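Local coordinates for protein flavin prenyltransferase UbiX (Aquifex aeolicus, PDB 2EJB) that probably transfers a dimethylallyl group from dimethylallyl phosphate to the N5 and C6 atoms of FMN, making the prenylated flavin cofactor of UbiD decarboxylases, at residues I18-V23 / Y86-S91; V14-K19 / A151-Y156; D32-R37 / S71-G76; N93-I98 / L121-R126. All blocks are in the same frame, centred on the assembly; numbering follows the deposited sequence.

In the fold
The four contacts build up a Rossmann-like sandwich around a parallel sheet. Contacts 1 and 2 share helix 14-26 on one face, their centres about 9 Å apart, and contacts 3 and 4 pack on the other. Neighbouring strands tie contact 1 to contact 4, where Cys90 N lies 2.8 Å from Leu124 O, probably a hydrogen bond. Just past strand 147-150, Ala151 N lies 2.7 Å from Val125 O, also a probable hydrogen bond. Contact 3 is farthest from contact 2, about 23 Å between centres, but touches contact 1 where Leu33 CD2 is 4.2 Å from Leu21 CD2. Ser36, Ser91, Asn93, Thr94 and Arg126 are predicted FMN ligands; Tyr156 is predicted to bind dimethylallyl phosphate.

Contact 1: residues I18-V23 / Y86-S91; sequences IKLLQV and YVVPCS
Leu20 meets Tyr86 and Val88 through a single methyl, CD2, which sits over one face of the tyrosine ring and against a branch of the valine. From Leu20 CD2 to the centroid of the Tyr86 ring is 4.0 Å, along a line only 17° off the ring normal, so this is a CH-pi contact over the face. Leu20 CD2 is 3.8 Å from Tyr86 CG, its closest ring atom, and offset toward the rim. The leucine side chain crosses those of both Tyr86 and Val88 at about a right angle. With CG of Leu20 anti to its backbone N (chi1 173°), the branched end leaves the helix toward the sheet, and its CD2 also comes 3.8 Å from CG2 of Val88. Helix 14-26 here covers strand 82-90, a central strand of the parallel sheet in this Rossmann-like flavoprotein fold. Tyr86 and Val88 face the helix, while Val87, between them, points the other way. Just beyond, the strand turns a corner at Val88 and Pro89, which are joined by a cis peptide bond. The polar end of Tyr86 is held separately: its OH is hydrogen-bonded to Leu173 O on helix 162-176, which helps hold the far end of the ring.

Contact 2: residues V14-K19 / A151-Y156; sequences VIYGIK and ASPAFY
Tyr16 reaches from helix 14-26 to Ala151 and Pro153, where the chain leaves the last strand of the Rossmann-like sheet, 147-150, and runs as a loop toward helix 162-176. The tight part is small. CB of Ala151 lies obliquely to the ring of Tyr16, 3.8 Å from its CE2 and 4.1 Å from its CZ. CG of Tyr16 is anti to the carbonyl carbon (chi1 -72°), which sends the ring off the helix with its hydroxyl end leading, where its side chain also touches Leu124 of the sheet and Val169 of helix 162-176. All three touching residues are buried, and the contact is apolar except for the phenol oxygen at its far end.

The loop's other side belongs to the dimer. The subunit interface starts at Ser152, whose CB points away from the helix and whose O bonds to Arg126 NH2 of the second subunit, and it continues through Tyr156. Ala154 and Phe155 also meet the second subunit, while Tyr156, exposed and predicted to bind dimethylallyl phosphate, packs on Arg126 of the second subunit. Back at the helix, the lighter second touch is a single atom pair with little buried area: Tyr16 OH lies 4.1 Å from CD of Pro153.

Contact 3: residues D32-R37 / S71-G76; sequences DLVISR and SPLASG
Strand 30-35 of the Rossmann-like parallel sheet is met by a single turn of 3-10 helix, 72-74, through Leu73, both of whose methyls lie against CB of Asp32 and one of which, CD1, also reaches Val34. Leu73 CD1 is 3.9 Å from CG2 of Val34, the two side chains sliding past each other in opposite directions. Leu73 CD2 rests against the aliphatic part of the aspartate, 3.9 Å from Asp32 CB. Asp32 and Val34 are two apart on the strand and so present the same face, while Leu33 between them looks away. On Leu73, CG is anti to the carbonyl carbon (chi1 -60°), a setting that aims the isobutyl group from the turn down onto the strand. The turn is drawn together by Ala74 N donating to Ser71 O at 3.0 Å and Ser75 N donating to Pro72 O at 2.9 Å. An alanine in place of Leu73 would drop both methyls, and would probably open a gap above Val34 and leave the CB of Asp32 without its apolar cover. The carboxylate of Asp32 has other company: OD1 makes a salt bridge with Arg62 NE and a hydrogen bond with His64 NE2, and OD2 bonds to Tyr82 OH. Just past the strand, Ser36, N-cap of the next helix, is a predicted FMN ligand. Helix 106-117 packs alongside, Val110 touching Leu73 and Ile107 touching Val34, while strands 61-65 and 3-8 flank 30-35 on its two edges.

Contact 4: residues N93-I98 / L121-R126; sequences NTLSCI and LVLLVR
Leu95 and Ile98, one turn apart on helix 92-100, lean on Leu121, Leu123 and Val125 of strand 121-125. The contacts between helix and strand are all methyl to methyl. CD1 of Leu95 lies 4.1 Å from CD2 of Leu123, and the other branch of Leu95, CD2, is 4.4 Å from CG2 of Val125. With CG anti to the backbone N (chi1 164°), Leu95 can spread these two methyls over Leu123 and Val125, two residues apart on the strand's helix-facing side. Ile98 adds the third touch, its CG2 4.2 Å from CD2 of Leu121.

The helix and strand segments run at 144° to each other, nearer antiparallel than parallel, with their axes 10.1 Å apart at closest approach. This is what a beta-alpha-beta crossover calls for: the chain leaves strand 82-90, returns through helices 92-100 and 106-117, and enters 121-125 alongside the strand it left.

The predicted FMN ligands Asn93, Thr94 and Arg126 take no part in the apolar contact, and Arg126 NH2 bonds to Ser152 O of the second subunit. Buried hydrocarbon without directional bonds therefore seats the helix on the strand, beside a predicted flavin site.

Contact 1: residues I18-V23 / Y86-S91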
loop_
_atom_site.group_PDB
_atom_site.type_symbol
_atom_site.label_atom_id
_atom_site.label_comp_id
_atom_site.label_asym_id
_atom_site.label_seq_id
_atom_site.Cartn_x
_atom_site.Cartn_y
_atom_site.Cartn_z
ATOM N N ILE A 18 1.780 -11.973 12.378
ATOM C CA ILE A 18 1.487 -12.557 13.683
ATOM C C ILE A 18 -0.023 -12.734 13.799
ATOM O O ILE A 18 -0.512 -13.817 14.128
ATOM C CB ILE A 18 1.985 -11.625 14.815
ATOM C CG1 ILE A 18 3.508 -11.551 14.788
ATOM C CG2 ILE A 18 1.486 -12.110 16.170
ATOM C CD1 ILE A 18 4.167 -12.897 14.954
ATOM N N LYS A 19 -0.753 -11.662 13.505
ATOM C CA LYS A 19 -2.210 -11.672 13.569
ATOM C C LYS A 19 -2.800 -12.724 12.635
ATOM O O LYS A 19 -3.739 -13.439 13.000
ATOM C CB LYS A 19 -2.758 -10.291 13.197
ATOM C CG LYS A 19 -4.267 -10.153 13.368
ATOM C CD LYS A 19 -4.699 -10.561 14.769
ATOM C CE LYS A 19 -4.050 -9.684 15.830
ATOM N NZ LYS A 19 -4.400 -10.124 17.214
ATOM N N LEU A 20 -2.250 -12.809 11.425
ATOM C CA LEU A 20 -2.727 -13.780 10.450
ATOM C C LEU A 20 -2.511 -15.191 10.990
ATOM O O LEU A 20 -3.364 -16.067 10.842
ATOM C CB LEU A 20 -1.985 -13.610 9.116
ATOM C CG LEU A 20 -2.260 -14.669 8.045
ATOM C CD1 LEU A 20 -3.758 -14.834 7.860
ATOM C CD2 LEU A 20 -1.590 -14.260 6.731
ATOM N N LEU A 21 -1.358 -15.400 11.613
ATOM C CA LEU A 21 -1.018 -16.696 12.184
ATOM C C LEU A 21 -2.030 -17.089 13.250
ATOM O O LEU A 21 -2.557 -18.198 13.244
ATOM C CB LEU A 21 0.381 -16.647 12.805
ATOM C CG LEU A 21 0.807 -17.864 13.636
ATOM C CD1 LEU A 21 0.974 -19.078 12.732
ATOM C CD2 LEU A 21 2.108 -17.556 14.357
ATOM N N GLN A 22 -2.306 -16.169 14.160
ATOM C CA GLN A 22 -3.247 -16.442 15.232
ATOM C C GLN A 22 -4.612 -16.810 14.679
ATOM O O GLN A 22 -5.236 -17.770 15.134
ATOM C CB GLN A 22 -3.361 -15.222 16.148
ATOM C CG GLN A 22 -2.046 -14.829 16.787
ATOM C CD GLN A 22 -2.118 -13.483 17.474
ATOM O OE1 GLN A 22 -2.635 -12.520 16.914
ATOM N NE2 GLN A 22 -1.586 -13.405 18.687
ATOM N N VAL A 23 -5.077 -16.058 13.686
ATOM C CA VAL A 23 -6.387 -16.333 13.114
ATOM C C VAL A 23 -6.463 -17.705 12.451
ATOM O O VAL A 23 -7.447 -18.424 12.622
ATOM C CB VAL A 23 -6.792 -15.247 12.104
ATOM C CG1 VAL A 23 -8.199 -15.514 11.589
ATOM C CG2 VAL A 23 -6.734 -13.884 12.774
ATOM N N TYR A 86 1.323 -18.045 2.233
ATOM C CA TYR A 86 1.353 -16.635 2.606
ATOM C C TYR A 86 2.775 -16.210 2.921
ATOM O O TYR A 86 3.541 -16.963 3.528
ATOM C CB TYR A 86 0.510 -16.364 3.858
ATOM C CG TYR A 86 -0.987 -16.396 3.654
ATOM C CD1 TYR A 86 -1.767 -17.394 4.240
ATOM C CD2 TYR A 86 -1.628 -15.416 2.900
ATOM C CE1 TYR A 86 -3.150 -17.413 4.080
ATOM C CE2 TYR A 86 -3.009 -15.426 2.734
ATOM C CZ TYR A 86 -3.763 -16.427 3.328
ATOM O OH TYR A 86 -5.129 -16.443 3.176
ATOM N N VAL A 87 3.119 -15.002 2.494
ATOM C CA VAL A 87 4.420 -14.406 2.769
ATOM C C VAL A 87 3.991 -13.051 3.319
ATOM O O VAL A 87 3.862 -12.063 2.586
ATOM C CB VAL A 87 5.270 -14.230 1.489
ATOM C CG1 VAL A 87 6.580 -13.539 1.827
ATOM C CG2 VAL A 87 5.555 -15.594 0.864
ATOM N N VAL A 88 3.741 -13.039 4.626
ATOM C CA VAL A 88 3.252 -11.867 5.337
ATOM C C VAL A 88 4.049 -11.544 6.602
ATOM O O VAL A 88 4.026 -12.302 7.573
ATOM C CB VAL A 88 1.773 -12.082 5.749
ATOM C CG1 VAL A 88 1.246 -10.857 6.480
ATOM C CG2 VAL A 88 0.923 -12.402 4.517
ATOM N N PRO A 89 4.788 -10.425 6.594
ATOM C CA PRO A 89 4.873 -9.503 5.459
ATOM C C PRO A 89 5.977 -9.961 4.515
ATOM O O PRO A 89 6.860 -10.715 4.910
ATOM C CB PRO A 89 5.208 -8.174 6.123
ATOM C CG PRO A 89 6.117 -8.602 7.234
ATOM C CD PRO A 89 5.410 -9.834 7.795
ATOM N N CYS A 90 5.919 -9.496 3.273
ATOM C CA CYS A 90 6.915 -9.843 2.270
ATOM C C CYS A 90 7.798 -8.626 1.996
ATOM O O CYS A 90 7.352 -7.659 1.381
ATOM C CB CYS A 90 6.222 -10.282 0.977
ATOM S SG CYS A 90 7.357 -10.701 -0.373
ATOM N N SER A 91 9.050 -8.681 2.450
ATOM C CA SER A 91 9.995 -7.586 2.257
ATOM C C SER A 91 10.242 -7.383 0.767
ATOM O O SER A 91 9.991 -8.286 -0.033
ATOM C CB SER A 91 11.325 -7.896 2.960
ATOM O OG SER A 91 11.983 -9.004 2.362
#

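Contact 2: residues V14-K19 / A151-Y156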
loop_
_atom_site.group_PDB
_atom_site.type_symbol
_atom_site.label_atom_id
_atom_site.label_comp_id
_atom_site.label_asym_id
_atom_site.label_seq_id
_atom_site.Cartn_x
_atom_site.Cartn_y
_atom_site.Cartn_z
ATOM N N VAL A 14 5.621 -6.734 10.652
ATOM C CA VAL A 14 5.645 -8.154 10.969
ATOM C C VAL A 14 4.410 -8.523 11.783
ATOM O O VAL A 14 4.037 -9.693 11.861
ATOM C CB VAL A 14 6.910 -8.545 11.770
ATOM C CG1 VAL A 14 8.102 -8.659 10.838
ATOM C CG2 VAL A 14 7.191 -7.507 12.842
ATOM N N ILE A 15 3.776 -7.514 12.375
ATOM C CA ILE A 15 2.581 -7.723 13.187
ATOM C C ILE A 15 1.446 -8.335 12.361
ATOM O O ILE A 15 0.677 -9.153 12.867
ATOM C CB ILE A 15 2.098 -6.393 13.818
ATOM C CG1 ILE A 15 0.944 -6.661 14.789
ATOM C CG2 ILE A 15 1.673 -5.416 12.733
ATOM C CD1 ILE A 15 1.357 -7.424 16.032
ATOM N N TYR A 16 1.343 -7.937 11.094
ATOM C CA TYR A 16 0.312 -8.472 10.207
ATOM C C TYR A 16 0.443 -9.992 10.129
ATOM O O TYR A 16 -0.555 -10.715 10.135
ATOM C CB TYR A 16 0.456 -7.887 8.797
ATOM C CG TYR A 16 0.062 -6.428 8.678
ATOM C CD1 TYR A 16 -1.261 -6.028 8.866
ATOM C CD2 TYR A 16 1.006 -5.454 8.364
ATOM C CE1 TYR A 16 -1.636 -4.695 8.742
ATOM C CE2 TYR A 16 0.643 -4.111 8.237
ATOM C CZ TYR A 16 -0.678 -3.742 8.428
ATOM O OH TYR A 16 -1.040 -2.423 8.313
ATOM N N GLY A 17 1.683 -10.466 10.059
ATOM C CA GLY A 17 1.928 -11.897 9.973
ATOM C C GLY A 17 1.595 -12.645 11.250
ATOM O O GLY A 17 1.191 -13.810 11.220
ATOM N N ILE A 18 1.780 -11.973 12.378
ATOM C CA ILE A 18 1.487 -12.557 13.683
ATOM C C ILE A 18 -0.023 -12.734 13.799
ATOM O O ILE A 18 -0.512 -13.817 14.128
ATOM C CB ILE A 18 1.985 -11.625 14.815
ATOM C CG1 ILE A 18 3.508 -11.551 14.788
ATOM C CG2 ILE A 18 1.486 -12.110 16.170
ATOM C CD1 ILE A 18 4.167 -12.897 14.954
ATOM N N LYS A 19 -0.753 -11.662 13.505
ATOM C CA LYS A 19 -2.210 -11.672 13.569
ATOM C C LYS A 19 -2.800 -12.724 12.635
ATOM O O LYS A 19 -3.739 -13.439 13.000
ATOM C CB LYS A 19 -2.758 -10.291 13.197
ATOM C CG LYS A 19 -4.267 -10.153 13.368
ATOM C CD LYS A 19 -4.699 -10.561 14.769
ATOM C CE LYS A 19 -4.050 -9.684 15.830
ATOM N NZ LYS A 19 -4.400 -10.124 17.214
ATOM N N ALA A 151 -0.020 -3.512 2.124
ATOM C CA ALA A 151 -0.522 -3.314 3.476
ATOM C C ALA A 151 -1.098 -1.900 3.524
ATOM O O ALA A 151 -0.506 -0.998 4.112
ATOM C CB ALA A 151 0.604 -3.477 4.494
ATOM N N SER A 152 -2.249 -1.714 2.880
ATOM C CA SER A 152 -2.912 -0.410 2.832
ATOM C C SER A 152 -4.311 -0.511 3.428
ATOM O O SER A 152 -5.296 -0.690 2.699
ATOM C CB SER A 152 -3.012 0.079 1.377
ATOM O OG SER A 152 -1.737 0.119 0.752
ATOM N N PRO A 153 -4.425 -0.398 4.762
ATOM C CA PRO A 153 -5.755 -0.494 5.361
ATOM C C PRO A 153 -6.678 0.608 4.867
ATOM O O PRO A 153 -6.228 1.690 4.500
ATOM C CB PRO A 153 -5.467 -0.399 6.858
ATOM C CG PRO A 153 -4.233 0.437 6.905
ATOM C CD PRO A 153 -3.407 -0.136 5.792
ATOM N N ALA A 154 -7.969 0.323 4.842
ATOM C CA ALA A 154 -8.938 1.310 4.401
ATOM C C ALA A 154 -9.751 1.788 5.599
ATOM O O ALA A 154 -9.626 1.244 6.692
ATOM C CB ALA A 154 -9.840 0.708 3.370
ATOM N N PHE A 155 -10.577 2.808 5.390
ATOM C CA PHE A 155 -11.401 3.350 6.459
ATOM C C PHE A 155 -12.886 3.074 6.241
ATOM O O PHE A 155 -13.731 3.768 6.800
ATOM C CB PHE A 155 -11.175 4.862 6.590
ATOM C CG PHE A 155 -9.761 5.242 6.954
ATOM C CD1 PHE A 155 -8.725 5.112 6.030
ATOM C CD2 PHE A 155 -9.464 5.718 8.227
ATOM C CE1 PHE A 155 -7.415 5.452 6.371
ATOM C CE2 PHE A 155 -8.157 6.060 8.581
ATOM C CZ PHE A 155 -7.129 5.928 7.651
ATOM N N TYR A 156 -13.207 2.066 5.432
ATOM C CA TYR A 156 -14.601 1.728 5.169
ATOM C C TYR A 156 -15.343 1.498 6.477
ATOM O O TYR A 156 -16.361 2.130 6.750
ATOM C CB TYR A 156 -14.728 0.440 4.342
ATOM C CG TYR A 156 -14.031 0.408 3.002
ATOM C CD1 TYR A 156 -12.817 -0.251 2.854
ATOM C CD2 TYR A 156 -14.596 1.008 1.875
ATOM C CE1 TYR A 156 -12.176 -0.323 1.612
ATOM C CE2 TYR A 156 -13.965 0.946 0.635
ATOM C CZ TYR A 156 -12.755 0.281 0.511
ATOM O OH TYR A 156 -12.124 0.213 -0.712
#

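Contact 3: residues D32-R37 / S71-G76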
loop_
_atom_site.group_PDB
_atom_site.type_symbol
_atom_site.label_atom_id
_atom_site.label_comp_id
_atom_site.label_asym_id
_atom_site.label_seq_id
_atom_site.Cartn_x
_atom_site.Cartn_y
_atom_site.Cartn_z
ATOM N N ASP A 32 2.265 -24.377 8.781
ATOM C CA ASP A 32 3.690 -24.620 8.645
ATOM C C ASP A 32 4.262 -23.208 8.582
ATOM O O ASP A 32 3.981 -22.446 7.654
ATOM C CB ASP A 32 3.981 -25.406 7.364
ATOM C CG ASP A 32 3.796 -26.904 7.551
ATOM O OD1 ASP A 32 4.537 -27.491 8.364
ATOM O OD2 ASP A 32 2.916 -27.494 6.894
ATOM N N LEU A 33 5.055 -22.864 9.586
ATOM C CA LEU A 33 5.615 -21.529 9.697
ATOM C C LEU A 33 7.105 -21.389 9.448
ATOM O O LEU A 33 7.910 -22.194 9.914
ATOM C CB LEU A 33 5.295 -20.981 11.087
ATOM C CG LEU A 33 5.894 -19.629 11.458
ATOM C CD1 LEU A 33 5.305 -18.538 10.569
ATOM C CD2 LEU A 33 5.595 -19.349 12.923
ATOM N N VAL A 34 7.465 -20.349 8.707
ATOM C CA VAL A 34 8.863 -20.064 8.431
ATOM C C VAL A 34 9.082 -18.630 8.883
ATOM O O VAL A 34 8.390 -17.720 8.423
ATOM C CB VAL A 34 9.210 -20.146 6.927
ATOM C CG1 VAL A 34 10.714 -20.013 6.753
ATOM C CG2 VAL A 34 8.724 -21.453 6.330
ATOM N N ILE A 35 10.033 -18.432 9.790
ATOM C CA ILE A 35 10.330 -17.097 10.295
ATOM C C ILE A 35 11.773 -16.724 10.009
ATOM O O ILE A 35 12.696 -17.426 10.426
ATOM C CB ILE A 35 10.108 -17.011 11.812
ATOM C CG1 ILE A 35 8.733 -17.574 12.168
ATOM C CG2 ILE A 35 10.209 -15.560 12.267
ATOM C CD1 ILE A 35 8.466 -17.645 13.655
ATOM N N SER A 36 11.965 -15.622 9.291
ATOM C CA SER A 36 13.307 -15.156 8.960
ATOM C C SER A 36 13.944 -14.544 10.207
ATOM O O SER A 36 13.241 -14.171 11.147
ATOM C CB SER A 36 13.250 -14.102 7.848
ATOM O OG SER A 36 12.774 -12.861 8.343
ATOM N N ARG A 37 15.272 -14.454 10.221
ATOM C CA ARG A 37 15.984 -13.870 11.355
ATOM C C ARG A 37 15.608 -12.396 11.353
ATOM O O ARG A 37 15.326 -11.805 12.399
ATOM C CB ARG A 37 17.500 -14.013 11.169
ATOM C CG ARG A 37 18.048 -13.090 10.099
ATOM C CD ARG A 37 19.400 -13.506 9.554
ATOM N NE ARG A 37 19.644 -12.803 8.296
ATOM C CZ ARG A 37 20.262 -13.323 7.241
ATOM N NH1 ARG A 37 20.719 -14.568 7.272
ATOM N NH2 ARG A 37 20.404 -12.600 6.139
ATOM N N SER A 71 13.243 -29.181 4.375
ATOM C CA SER A 71 11.860 -28.949 4.774
ATOM C C SER A 71 10.882 -29.506 3.751
ATOM O O SER A 71 11.125 -29.447 2.548
ATOM C CB SER A 71 11.618 -27.445 4.931
ATOM O OG SER A 71 10.248 -27.171 5.164
ATOM N N PRO A 72 9.757 -30.067 4.220
ATOM C CA PRO A 72 8.761 -30.622 3.302
ATOM C C PRO A 72 8.265 -29.543 2.348
ATOM O O PRO A 72 7.996 -29.810 1.178
ATOM C CB PRO A 72 7.653 -31.089 4.237
ATOM C CG PRO A 72 8.390 -31.430 5.493
ATOM C CD PRO A 72 9.354 -30.280 5.619
ATOM N N LEU A 73 8.155 -28.322 2.863
ATOM C CA LEU A 73 7.675 -27.193 2.078
ATOM C C LEU A 73 8.494 -26.928 0.826
ATOM O O LEU A 73 8.019 -26.273 -0.100
ATOM C CB LEU A 73 7.654 -25.922 2.928
ATOM C CG LEU A 73 6.783 -25.906 4.186
ATOM C CD1 LEU A 73 6.851 -24.518 4.806
ATOM C CD2 LEU A 73 5.336 -26.274 3.845
ATOM N N ALA A 74 9.726 -27.427 0.798
ATOM C CA ALA A 74 10.591 -27.212 -0.356
ATOM C C ALA A 74 10.378 -28.270 -1.427
ATOM O O ALA A 74 11.097 -28.302 -2.429
ATOM C CB ALA A 74 12.048 -27.191 0.079
ATOM N N SER A 75 9.390 -29.132 -1.216
ATOM C CA SER A 75 9.093 -30.185 -2.183
ATOM C C SER A 75 7.732 -29.955 -2.820
ATOM O O SER A 75 6.729 -29.825 -2.117
ATOM C CB SER A 75 9.115 -31.558 -1.504
ATOM O OG SER A 75 10.391 -31.829 -0.950
ATOM N N GLY A 76 7.707 -29.895 -4.149
ATOM C CA GLY A 76 6.456 -29.685 -4.859
ATOM C C GLY A 76 5.479 -30.797 -4.549
ATOM O O GLY A 76 4.286 -30.557 -4.353
#

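Contact 4: residues N93-I98 / L121-R126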
loop_
_atom_site.group_PDB
_atom_site.type_symbol
_atom_site.label_atom_id
_atom_site.label_comp_id
_atom_site.label_asym_id
_atom_site.label_seq_id
_atom_site.Cartn_x
_atom_site.Cartn_y
_atom_site.Cartn_z
ATOM N N ASN A 93 12.967 -7.272 -0.653
ATOM C CA ASN A 93 14.026 -8.198 -1.034
ATOM C C ASN A 93 13.442 -9.567 -1.388
ATOM O O ASN A 93 13.779 -10.148 -2.420
ATOM C CB ASN A 93 15.055 -8.327 0.103
ATOM C CG ASN A 93 16.067 -9.437 -0.142
ATOM O OD1 ASN A 93 15.993 -10.503 0.465
ATOM N ND2 ASN A 93 17.008 -9.195 -1.039
ATOM N N THR A 94 12.563 -10.075 -0.534
ATOM C CA THR A 94 11.930 -11.370 -0.774
ATOM C C THR A 94 11.069 -11.296 -2.028
ATOM O O THR A 94 11.029 -12.239 -2.820
ATOM C CB THR A 94 11.066 -11.792 0.430
ATOM O OG1 THR A 94 11.928 -12.159 1.509
ATOM C CG2 THR A 94 10.166 -12.971 0.077
ATOM N N LEU A 95 10.384 -10.171 -2.205
ATOM C CA LEU A 95 9.544 -9.974 -3.378
ATOM C C LEU A 95 10.398 -10.134 -4.625
ATOM O O LEU A 95 10.017 -10.820 -5.575
ATOM C CB LEU A 95 8.924 -8.573 -3.367
ATOM C CG LEU A 95 8.342 -8.099 -4.705
ATOM C CD1 LEU A 95 7.200 -9.027 -5.143
ATOM C CD2 LEU A 95 7.859 -6.660 -4.575
ATOM N N SER A 96 11.565 -9.498 -4.606
ATOM C CA SER A 96 12.485 -9.545 -5.733
ATOM C C SER A 96 13.022 -10.957 -5.936
ATOM O O SER A 96 12.981 -11.490 -7.042
ATOM C CB SER A 96 13.641 -8.565 -5.507
ATOM O OG SER A 96 14.540 -8.576 -6.602
ATOM N N CYS A 97 13.513 -11.568 -4.867
ATOM C CA CYS A 97 14.039 -12.920 -4.969
ATOM C C CYS A 97 13.050 -13.890 -5.615
ATOM O O CYS A 97 13.415 -14.640 -6.523
ATOM C CB CYS A 97 14.471 -13.423 -3.589
ATOM S SG CYS A 97 15.979 -12.588 -2.991
ATOM N N ILE A 98 11.798 -13.857 -5.171
ATOM C CA ILE A 98 10.775 -14.743 -5.714
ATOM C C ILE A 98 10.441 -14.399 -7.168
ATOM O O ILE A 98 10.334 -15.291 -8.008
ATOM C CB ILE A 98 9.494 -14.701 -4.836
ATOM C CG1 ILE A 98 9.807 -15.270 -3.448
ATOM C CG2 ILE A 98 8.379 -15.510 -5.474
ATOM C CD1 ILE A 98 8.651 -15.169 -2.455
ATOM N N LEU A 121 -0.239 -18.322 -4.066
ATOM C CA LEU A 121 0.829 -17.575 -3.402
ATOM C C LEU A 121 0.328 -16.159 -3.121
ATOM O O LEU A 121 -0.060 -15.434 -4.042
ATOM C CB LEU A 121 2.072 -17.517 -4.295
ATOM C CG LEU A 121 3.241 -16.685 -3.749
ATOM C CD1 LEU A 121 3.791 -17.317 -2.462
ATOM C CD2 LEU A 121 4.327 -16.588 -4.800
ATOM N N VAL A 122 0.342 -15.764 -1.851
ATOM C CA VAL A 122 -0.138 -14.439 -1.465
ATOM C C VAL A 122 0.933 -13.635 -0.726
ATOM O O VAL A 122 1.484 -14.089 0.276
ATOM C CB VAL A 122 -1.393 -14.561 -0.574
ATOM C CG1 VAL A 122 -2.041 -13.202 -0.391
ATOM C CG2 VAL A 122 -2.380 -15.544 -1.200
ATOM N N LEU A 123 1.212 -12.434 -1.220
ATOM C CA LEU A 123 2.226 -11.564 -0.622
ATOM C C LEU A 123 1.637 -10.258 -0.090
ATOM O O LEU A 123 0.761 -9.657 -0.720
ATOM C CB LEU A 123 3.308 -11.237 -1.661
ATOM C CG LEU A 123 4.423 -12.226 -2.037
ATOM C CD1 LEU A 123 3.990 -13.664 -1.864
ATOM C CD2 LEU A 123 4.872 -11.941 -3.476
ATOM N N LEU A 124 2.105 -9.833 1.083
ATOM C CA LEU A 124 1.646 -8.576 1.661
ATOM C C LEU A 124 2.842 -7.652 1.589
ATOM O O LEU A 124 3.813 -7.832 2.322
ATOM C CB LEU A 124 1.200 -8.727 3.126
ATOM C CG LEU A 124 0.599 -7.417 3.668
ATOM C CD1 LEU A 124 -0.787 -7.235 3.069
ATOM C CD2 LEU A 124 0.511 -7.444 5.192
ATOM N N VAL A 125 2.787 -6.678 0.690
ATOM C CA VAL A 125 3.891 -5.744 0.521
ATOM C C VAL A 125 3.646 -4.449 1.281
ATOM O O VAL A 125 2.548 -3.896 1.270
ATOM C CB VAL A 125 4.126 -5.430 -0.971
ATOM C CG1 VAL A 125 5.260 -4.429 -1.111
ATOM C CG2 VAL A 125 4.464 -6.723 -1.726
ATOM N N ARG A 126 4.694 -3.979 1.943
ATOM C CA ARG A 126 4.633 -2.766 2.738
ATOM C C ARG A 126 5.876 -1.941 2.422
ATOM O O ARG A 126 6.949 -2.177 2.974
ATOM C CB ARG A 126 4.581 -3.150 4.222
ATOM C CG ARG A 126 4.290 -2.025 5.205
ATOM C CD ARG A 126 5.513 -1.169 5.440
ATOM N NE ARG A 126 5.312 0.181 4.942
ATOM C CZ ARG A 126 6.289 1.054 4.743
ATOM N NH1 ARG A 126 7.548 0.717 4.998
ATOM N NH2 ARG A 126 6.003 2.263 4.284
#